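Local coordinates for protein Pcdhgc3 (Mus musculus, PDB 4ZI8) that probably mediates calcium-dependent cell adhesion through extracellular cadherin repeats, the first three of which form this chain, and may help establish specific neuronal connections, at residues Leu300-Glu303 with Asp304-His308; Ser165-Glu168 with Tyr169-Leu172; Val37-Val40 with Val41-Leu44. All blocks are in the same frame, centred on the assembly; numbering follows the deposited sequence.

Contact 1: residues Leu300-Glu303 with Asp304-His308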
ATOM      1  N   LEU B 300      37.283  26.272 -28.072  1.00 30.27           N
ATOM      2  CA  LEU B 300      36.491  26.576 -29.254  1.00 28.90           C
ATOM      3  C   LEU B 300      37.410  26.975 -30.395  1.00 31.87           C
ATOM      4  O   LEU B 300      38.534  27.407 -30.174  1.00 34.04           O
ATOM      5  CB  LEU B 300      35.496  27.694 -28.973  1.00 31.45           C
ATOM      6  CG  LEU B 300      34.469  27.444 -27.859  1.00 30.34           C
ATOM      7  CD1 LEU B 300      33.622  28.669 -27.686  1.00 29.90           C
ATOM      8  CD2 LEU B 300      33.594  26.265 -28.194  1.00 31.07           C
ATOM      9  N   ASP B 301      36.928  26.812 -31.617  1.00 29.23           N
ATOM     10  CA  ASP B 301      37.663  27.291 -32.771  1.00 31.08           C
ATOM     11  C   ASP B 301      36.683  27.674 -33.863  1.00 30.91           C
ATOM     12  O   ASP B 301      35.940  26.822 -34.371  1.00 30.86           O
ATOM     13  CB  ASP B 301      38.628  26.236 -33.277  1.00 26.47           C
ATOM     14  CG  ASP B 301      39.536  26.771 -34.363  1.00 27.66           C
ATOM     15  OD1 ASP B 301      39.022  27.157 -35.422  1.00 28.39           O
ATOM     16  OD2 ASP B 301      40.759  26.810 -34.153  1.00 29.89           O
ATOM     17  N   PHE B 302      36.672  28.958 -34.209  1.00 28.85           N
ATOM     18  CA  PHE B 302      35.667  29.495 -35.116  1.00 30.01           C
ATOM     19  C   PHE B 302      35.828  28.913 -36.524  1.00 31.40           C
ATOM     20  O   PHE B 302      34.848  28.661 -37.213  1.00 32.30           O
ATOM     21  CB  PHE B 302      35.744  31.030 -35.126  1.00 30.52           C
ATOM     22  CG  PHE B 302      34.858  31.697 -36.158  1.00 36.62           C
ATOM     23  CD1 PHE B 302      33.511  31.944 -35.897  1.00 33.86           C
ATOM     24  CD2 PHE B 302      35.388  32.117 -37.378  1.00 37.91           C
ATOM     25  CE1 PHE B 302      32.714  32.570 -36.834  1.00 33.17           C
ATOM     26  CE2 PHE B 302      34.583  32.742 -38.323  1.00 40.37           C
ATOM     27  CZ  PHE B 302      33.254  32.974 -38.045  1.00 39.59           C
ATOM     28  N   GLU B 303      37.061  28.677 -36.943  1.00 32.30           N
ATOM     29  CA  GLU B 303      37.275  28.139 -38.283  1.00 37.71           C
ATOM     30  C   GLU B 303      36.926  26.645 -38.330  1.00 38.36           C
ATOM     31  O   GLU B 303      36.509  26.138 -39.363  1.00 39.02           O
ATOM     32  CB  GLU B 303      38.718  28.406 -38.753  1.00 35.09           C
ATOM     33  CG  GLU B 303      39.088  29.902 -38.739  1.00 33.23           C
ATOM     34  CD  GLU B 303      39.459  30.440 -37.347  1.00 32.90           C
ATOM     35  OE1 GLU B 303      40.220  29.757 -36.631  1.00 33.45           O
ATOM     36  OE2 GLU B 303      38.999  31.541 -36.966  1.00 30.65           O
ATOM     37  N   ASP B 304      37.038  25.946 -37.203  1.00 40.67           N
ATOM     38  CA  ASP B 304      36.678  24.526 -37.177  1.00 37.81           C
ATOM     39  C   ASP B 304      35.168  24.325 -37.080  1.00 38.46           C
ATOM     40  O   ASP B 304      34.578  23.539 -37.843  1.00 39.99           O
ATOM     41  CB  ASP B 304      37.375  23.818 -36.015  1.00 35.80           C
ATOM     42  CG  ASP B 304      38.877  23.725 -36.205  1.00 40.98           C
ATOM     43  OD1 ASP B 304      39.359  23.931 -37.347  1.00 40.80           O
ATOM     44  OD2 ASP B 304      39.584  23.442 -35.212  1.00 44.22           O
ATOM     45  N   THR B 305      34.538  25.025 -36.145  1.00 29.70           N
ATOM     46  CA  THR B 305      33.105  24.859 -35.939  1.00 32.90           C
ATOM     47  C   THR B 305      32.465  26.143 -35.446  1.00 31.72           C
ATOM     48  O   THR B 305      32.816  26.636 -34.380  1.00 32.78           O
ATOM     49  CB  THR B 305      32.820  23.734 -34.924  1.00 31.78           C
ATOM     50  OG1 THR B 305      33.490  22.542 -35.349  1.00 36.54           O
ATOM     51  CG2 THR B 305      31.330  23.465 -34.838  1.00 33.28           C
ATOM     52  N   LYS B 306      31.506  26.656 -36.212  1.00 32.86           N
ATOM     53  CA  LYS B 306      30.877  27.933 -35.919  1.00 31.39           C
ATOM     54  C   LYS B 306      29.695  27.827 -34.970  1.00 32.46           C
ATOM     55  O   LYS B 306      29.322  28.807 -34.327  1.00 30.27           O
ATOM     56  CB  LYS B 306      30.419  28.588 -37.212  1.00 38.46           C
ATOM     57  CG  LYS B 306      31.579  29.074 -38.059  1.00 43.57           C
ATOM     58  CD  LYS B 306      31.151  29.430 -39.473  1.00 48.51           C
ATOM     59  CE  LYS B 306      32.357  29.916 -40.268  1.00 50.22           C
ATOM     60  NZ  LYS B 306      33.556  29.063 -40.016  1.00 48.52           N
ATOM     61  N   LEU B 307      29.098  26.647 -34.899  1.00 27.44           N
ATOM     62  CA  LEU B 307      27.890  26.480 -34.126  1.00 30.56           C
ATOM     63  C   LEU B 307      27.876  25.099 -33.479  1.00 30.99           C
ATOM     64  O   LEU B 307      28.065  24.097 -34.165  1.00 31.56           O
ATOM     65  CB  LEU B 307      26.659  26.669 -35.013  1.00 35.53           C
ATOM     66  CG  LEU B 307      25.311  26.399 -34.321  1.00 46.00           C
ATOM     67  CD1 LEU B 307      25.031  27.357 -33.150  1.00 43.03           C
ATOM     68  CD2 LEU B 307      24.154  26.417 -35.318  1.00 54.17           C
ATOM     69  N   HIS B 308      27.660  25.055 -32.169  1.00 29.12           N
ATOM     70  CA  HIS B 308      27.517  23.786 -31.459  1.00 26.65           C
ATOM     71  C   HIS B 308      26.076  23.636 -30.980  1.00 27.63           C
ATOM     72  O   HIS B 308      25.504  24.595 -30.453  1.00 30.46           O
ATOM     73  CB  HIS B 308      28.495  23.711 -30.277  1.00 26.63           C
ATOM     74  CG  HIS B 308      29.935  23.822 -30.678  1.00 25.97           C
ATOM     75  ND1 HIS B 308      30.674  22.743 -31.120  1.00 22.94           N
ATOM     76  CD2 HIS B 308      30.770  24.892 -30.716  1.00 25.98           C
ATOM     77  CE1 HIS B 308      31.897  23.148 -31.427  1.00 27.04           C
ATOM     78  NE2 HIS B 308      31.981  24.442 -31.178  1.00 27.17           N
TER
HETATM   79  O   HOH W   1      34.251  25.565 -32.205  1.00 25.81           O
HETATM   80  O   HOH W   2      41.063  26.183 -37.385  1.00 29.03           O
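Asp-301 O takes the backbone N-H of Thr-305 at 2.9 Å, almost straight at 175°, and so closes a single helical turn through Phe-302, Glu-303 and Asp-304 just before strand 307-316. Within it Asp-301 OD1 accepts from Asp-304 N at 2.9 Å, met from the anti side and 33° out of the carboxylate plane; Glu-303 N adds a weak bond. The two carboxylates of Asp-301 and Asp-304 stack with their planes 14° apart, a pairing of like charges probably eased by the water that donates to OD1 of each and by the salt bridge from Asp-301 OD2 to Arg-299. Lys-306 instead lies over one face of the Phe-302 ring: CG makes a CH-pi contact 4.2 Å from the centroid, while the chain, bent at its last torsion, puts NZ 4.4 Å from the centroid in a cation-pi contact and within 3.1 Å of Phe-302 O, to which it donates. A second water accepts from Asp-301 N, donates to Thr-305 O and lies 2.7 Å from His-308 NE2. This is an Asx motif, built here on the acidic signature of the cadherin repeat: Asp-301 and Glu-303 are calcium ligands of the protein, though no calcium sits on them in this model, which stops at the end of the third repeat.

Contact 2: residues Ser165-Glu168 with Tyr169-Leu172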
ATOM      1  N   SER B 165     -17.690  11.533   7.403  1.00 23.51           N
ATOM      2  CA  SER B 165     -17.780  12.923   7.013  1.00 27.01           C
ATOM      3  C   SER B 165     -17.718  13.109   5.488  1.00 26.54           C
ATOM      4  O   SER B 165     -17.049  12.365   4.765  1.00 25.45           O
ATOM      5  CB  SER B 165     -16.644  13.708   7.669  1.00 27.16           C
ATOM      6  OG  SER B 165     -15.419  13.073   7.362  1.00 24.72           O
ATOM      7  N   HIS B 166     -18.403  14.135   5.021  1.00 28.73           N
ATOM      8  CA  HIS B 166     -18.448  14.473   3.625  1.00 27.76           C
ATOM      9  C   HIS B 166     -17.037  14.788   3.121  1.00 29.57           C
ATOM     10  O   HIS B 166     -16.335  15.617   3.689  1.00 29.01           O
ATOM     11  CB  HIS B 166     -19.381  15.657   3.431  1.00 34.55           C
ATOM     12  CG  HIS B 166     -19.511  16.106   2.015  1.00 47.32           C
ATOM     13  ND1 HIS B 166     -20.148  15.352   1.053  1.00 52.28           N
ATOM     14  CD2 HIS B 166     -19.103  17.242   1.397  1.00 51.44           C
ATOM     15  CE1 HIS B 166     -20.120  16.004  -0.099  1.00 55.61           C
ATOM     16  NE2 HIS B 166     -19.496  17.155   0.084  1.00 53.43           N
ATOM     17  N   ASN B 167     -16.619  14.113   2.063  1.00 28.07           N
ATOM     18  CA  ASN B 167     -15.270  14.295   1.537  1.00 25.94           C
ATOM     19  C   ASN B 167     -15.260  13.927   0.067  1.00 28.19           C
ATOM     20  O   ASN B 167     -16.202  13.321  -0.425  1.00 27.21           O
ATOM     21  CB  ASN B 167     -14.266  13.446   2.315  1.00 24.16           C
ATOM     22  CG  ASN B 167     -14.309  11.990   1.919  1.00 25.90           C
ATOM     23  OD1 ASN B 167     -13.520  11.536   1.082  1.00 28.53           O
ATOM     24  ND2 ASN B 167     -15.246  11.246   2.497  1.00 24.61           N
ATOM     25  N   GLU B 168     -14.203  14.261  -0.651  1.00 27.19           N
ATOM     26  CA  GLU B 168     -14.269  14.056  -2.093  1.00 28.55           C
ATOM     27  C   GLU B 168     -13.546  12.806  -2.591  1.00 31.75           C
ATOM     28  O   GLU B 168     -13.555  12.553  -3.794  1.00 37.08           O
ATOM     29  CB  GLU B 168     -13.738  15.291  -2.830  1.00 35.52           C
ATOM     30  CG  GLU B 168     -12.263  15.435  -2.830  1.00 43.63           C
ATOM     31  CD  GLU B 168     -11.780  16.607  -3.709  1.00 50.09           C
ATOM     32  OE1 GLU B 168     -11.435  17.673  -3.150  1.00 48.71           O
ATOM     33  OE2 GLU B 168     -11.747  16.455  -4.954  1.00 52.73           O
ATOM     34  N   TYR B 169     -12.955  12.007  -1.703  1.00 28.33           N
ATOM     35  CA  TYR B 169     -12.141  10.869  -2.147  1.00 28.69           C
ATOM     36  C   TYR B 169     -12.650   9.483  -1.763  1.00 32.54           C
ATOM     37  O   TYR B 169     -12.407   8.502  -2.491  1.00 33.87           O
ATOM     38  CB  TYR B 169     -10.724  10.981  -1.598  1.00 28.84           C
ATOM     39  CG  TYR B 169     -10.017  12.276  -1.931  1.00 32.73           C
ATOM     40  CD1 TYR B 169      -9.437  12.484  -3.185  1.00 31.69           C
ATOM     41  CD2 TYR B 169      -9.924  13.280  -0.984  1.00 33.67           C
ATOM     42  CE1 TYR B 169      -8.794  13.664  -3.472  1.00 31.53           C
ATOM     43  CE2 TYR B 169      -9.289  14.453  -1.260  1.00 35.96           C
ATOM     44  CZ  TYR B 169      -8.727  14.648  -2.498  1.00 35.66           C
ATOM     45  OH  TYR B 169      -8.102  15.845  -2.735  1.00 41.65           O
ATOM     46  N   PHE B 170     -13.298   9.399  -0.604  1.00 27.81           N
ATOM     47  CA  PHE B 170     -13.624   8.119   0.027  1.00 26.03           C
ATOM     48  C   PHE B 170     -15.123   7.919   0.257  1.00 28.66           C
ATOM     49  O   PHE B 170     -15.815   8.806   0.782  1.00 28.65           O
ATOM     50  CB  PHE B 170     -12.924   8.009   1.377  1.00 25.46           C
ATOM     51  CG  PHE B 170     -11.419   8.025   1.312  1.00 26.67           C
ATOM     52  CD1 PHE B 170     -10.715   6.877   0.992  1.00 25.21           C
ATOM     53  CD2 PHE B 170     -10.715   9.170   1.622  1.00 24.17           C
ATOM     54  CE1 PHE B 170      -9.348   6.875   0.954  1.00 21.52           C
ATOM     55  CE2 PHE B 170      -9.343   9.181   1.571  1.00 23.77           C
ATOM     56  CZ  PHE B 170      -8.655   8.025   1.248  1.00 25.09           C
ATOM     57  N   ALA B 171     -15.634   6.751  -0.116  1.00 30.90           N
ATOM     58  CA  ALA B 171     -16.949   6.331   0.376  1.00 28.93           C
ATOM     59  C   ALA B 171     -16.744   5.419   1.582  1.00 28.57           C
ATOM     60  O   ALA B 171     -15.620   4.982   1.848  1.00 25.94           O
ATOM     61  CB  ALA B 171     -17.757   5.630  -0.709  1.00 27.04           C
ATOM     62  N   LEU B 172     -17.820   5.159   2.321  1.00 30.56           N
ATOM     63  CA  LEU B 172     -17.770   4.275   3.489  1.00 26.36           C
ATOM     64  C   LEU B 172     -18.551   3.006   3.226  1.00 28.51           C
ATOM     65  O   LEU B 172     -19.655   3.065   2.689  1.00 34.33           O
ATOM     66  CB  LEU B 172     -18.335   4.965   4.729  1.00 27.61           C
ATOM     67  CG  LEU B 172     -17.904   4.329   6.062  1.00 27.74           C
ATOM     68  CD1 LEU B 172     -16.410   4.554   6.280  1.00 29.22           C
ATOM     69  CD2 LEU B 172     -18.698   4.876   7.258  1.00 30.04           C
TER
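Glu-168 lies alongside Tyr-169, both side chains pointing the same way, a neighbourly stack that shows how a loop can put one acidic residue to several uses. Its CB sits beside the backbone N of Tyr-169. From there CG, held between the backbone N and the carbonyl carbon (chi1 76°), comes down over the centre of the Tyr-169 ring, 3.6 Å from the centroid, in a CH-pi contact. Beyond CG the chain runs extended, so that CD passes over CZ at 3.8 Å and the carboxylate stacks on the ring, their planes only 16° apart. The tip belongs to arginines: OE1 is salt-bridged to Arg-196 and OE2 to Arg-190, while Tyr-169 OH bonds to Glu-197.

Asn-167 fastens the backbone of the same turn. Its OD1 is gripped twice, by Phe-170 N at 2.7 Å on a lone pair in the carbonyl plane, and by Tyr-169 N at 2.9 Å from above that plane, the latter closing an Asx turn. ND2 reaches Ser-165 O at 3.1 Å, practically within the amide plane, and Phe-170 O at 3.0 Å. Replacing Asn-167 with a leucine would probably leave the N-H groups of Tyr-169 and Phe-170 without their shared acceptor and free the loop to shift at the start of strand 170-176. The chemistry implies a division of labour: a neutral amide, with two acceptor bonds and two donor bonds, fixes the shape of the turn, while the charged carboxylate, its hydrocarbon stem laid on an aromatic face, is probably balanced by two guanidinium groups.

Contact 3: residues Val37-Val40 with Val41-Leu44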
ATOM      1  N   VAL B  37     -39.939  -3.262  43.324  1.00 27.36           N
ATOM      2  CA  VAL B  37     -39.870  -4.326  42.340  1.00 24.14           C
ATOM      3  C   VAL B  37     -41.155  -5.178  42.382  1.00 30.20           C
ATOM      4  O   VAL B  37     -41.722  -5.543  41.357  1.00 32.43           O
ATOM      5  CB  VAL B  37     -38.601  -5.170  42.592  1.00 22.00           C
ATOM      6  CG1 VAL B  37     -38.492  -6.286  41.622  1.00 23.47           C
ATOM      7  CG2 VAL B  37     -37.378  -4.286  42.513  1.00 21.50           C
ATOM      8  N   GLY B  38     -41.627  -5.496  43.573  1.00 25.85           N
ATOM      9  CA  GLY B  38     -42.854  -6.262  43.687  1.00 27.47           C
ATOM     10  C   GLY B  38     -43.088  -6.523  45.152  1.00 28.65           C
ATOM     11  O   GLY B  38     -42.256  -6.147  45.969  1.00 28.28           O
ATOM     12  N   ASN B  39     -44.223  -7.125  45.494  1.00 26.75           N
ATOM     13  CA  ASN B  39     -44.455  -7.532  46.866  1.00 23.89           C
ATOM     14  C   ASN B  39     -44.469  -9.039  46.904  1.00 25.77           C
ATOM     15  O   ASN B  39     -45.368  -9.667  46.352  1.00 30.81           O
ATOM     16  CB  ASN B  39     -45.771  -6.962  47.404  1.00 27.87           C
ATOM     17  CG  ASN B  39     -45.895  -7.145  48.879  1.00 32.45           C
ATOM     18  OD1 ASN B  39     -45.984  -8.269  49.356  1.00 34.57           O
ATOM     19  ND2 ASN B  39     -45.869  -6.054  49.619  1.00 33.99           N
ATOM     20  N   VAL B  40     -43.476  -9.633  47.551  1.00 27.00           N
ATOM     21  CA  VAL B  40     -43.344 -11.079  47.531  1.00 26.69           C
ATOM     22  C   VAL B  40     -44.302 -11.724  48.508  1.00 32.19           C
ATOM     23  O   VAL B  40     -44.543 -12.908  48.429  1.00 31.46           O
ATOM     24  CB  VAL B  40     -41.904 -11.525  47.842  1.00 27.03           C
ATOM     25  CG1 VAL B  40     -40.937 -10.802  46.897  1.00 23.01           C
ATOM     26  CG2 VAL B  40     -41.543 -11.290  49.329  1.00 23.92           C
ATOM     27  N   VAL B  41     -44.870 -10.949  49.414  1.00 33.58           N
ATOM     28  CA  VAL B  41     -45.838 -11.531  50.326  1.00 38.06           C
ATOM     29  C   VAL B  41     -47.179 -11.685  49.621  1.00 40.44           C
ATOM     30  O   VAL B  41     -47.821 -12.735  49.722  1.00 43.69           O
ATOM     31  CB  VAL B  41     -46.001 -10.689  51.611  1.00 42.46           C
ATOM     32  CG1 VAL B  41     -47.333 -11.024  52.334  1.00 41.82           C
ATOM     33  CG2 VAL B  41     -44.834 -10.938  52.542  1.00 41.05           C
ATOM     34  N   THR B  42     -47.606 -10.643  48.919  1.00 35.39           N
ATOM     35  CA  THR B  42     -48.823 -10.732  48.145  1.00 43.25           C
ATOM     36  C   THR B  42     -48.764 -11.861  47.113  1.00 49.31           C
ATOM     37  O   THR B  42     -49.746 -12.570  46.878  1.00 52.22           O
ATOM     38  CB  THR B  42     -49.101  -9.430  47.428  1.00 46.13           C
ATOM     39  OG1 THR B  42     -49.190  -8.384  48.396  1.00 49.26           O
ATOM     40  CG2 THR B  42     -50.406  -9.527  46.673  1.00 46.18           C
ATOM     41  N   ASP B  43     -47.614 -12.011  46.492  1.00 46.54           N
ATOM     42  CA  ASP B  43     -47.450 -13.024  45.481  1.00 45.90           C
ATOM     43  C   ASP B  43     -47.187 -14.380  46.013  1.00 44.58           C
ATOM     44  O   ASP B  43     -47.385 -15.319  45.329  1.00 50.61           O
ATOM     45  CB  ASP B  43     -46.358 -12.622  44.505  1.00 47.85           C
ATOM     46  CG  ASP B  43     -46.627 -11.299  43.866  1.00 50.26           C
ATOM     47  OD1 ASP B  43     -47.759 -10.836  43.930  1.00 52.22           O
ATOM     48  OD2 ASP B  43     -45.699 -10.703  43.334  1.00 53.85           O
ATOM     49  N   LEU B  44     -46.717 -14.468  47.240  1.00 42.27           N
ATOM     50  CA  LEU B  44     -46.446 -15.738  47.878  1.00 47.98           C
ATOM     51  C   LEU B  44     -47.700 -16.159  48.633  1.00 51.13           C
ATOM     52  O   LEU B  44     -47.882 -17.308  48.915  1.00 55.85           O
ATOM     53  CB  LEU B  44     -45.293 -15.629  48.887  1.00 47.08           C
ATOM     54  CG  LEU B  44     -43.843 -15.801  48.453  1.00 45.14           C
ATOM     55  CD1 LEU B  44     -42.913 -15.875  49.631  1.00 40.31           C
ATOM     56  CD2 LEU B  44     -43.688 -17.013  47.587  1.00 47.91           C
TER
HETATM   57  O   HOH W   3     -45.890  -8.267  43.567  1.00 40.71           O
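The amide of Asn-39 is the flat group on which this contact turns: the side chains of Asn-39 and Thr-42 cross at about a right angle, with Thr-42 OG1 over one face of the amide, 3.6 Å from Asn-39 CG. Beyond the oxygen end of the amide lie two backbone donors. Thr-42 N reaches Asn-39 OD1 at 2.9 Å with a bond of 167°, tilted 32° from the carbonyl plane, and Val-41 N comes in from the other side of that plane in a weak bond. Thr-42 OG1 gives OD1 a further weak bond, and ND2 donates to Thr-73 O, which fixes the rotation of the group. With CG anti to the backbone N (chi1 -169°) and beside the carbonyl carbon, OD1 comes within reach of the N-H groups of Val-41 and Thr-42. Asn-39 is thus the N-cap of helix 40-44, at the end of a strand whose Val-37 and Gly-38 both face Met-76 in a classic beta bulge. One turn on, Asp-43 N donates to Asn-39 O at 3.2 Å. A water accepting from Asn-39 N at 2.8 Å donates to Asp-43 OD2, the oxygen that also bonds to the hydroxyl of Tyr-25. Val-40 meanwhile packs on Tyr-25 and Met-76, and Leu-44 on Phe-109.

Overall arrangement
From the N terminus the three contacts come in series, one to each cadherin repeat, and none nests within or crosses another. Contact 3 turns the end of strand 36-39 into a short helix in the first repeat, on the route to strand 57-58 of the facing sheet. Contact 2 closes the loop from strand 159-164 to strand 170-176, again passing between the two sheets of its sandwich. Contact 1 folds the link from strand 293-296 to strand 307-316 in the third. Contacts 3 and 1 lie on opposite sides of the chain's centre, their own centres about 119 Å apart, with contact 2 near the middle of the rod-like molecule.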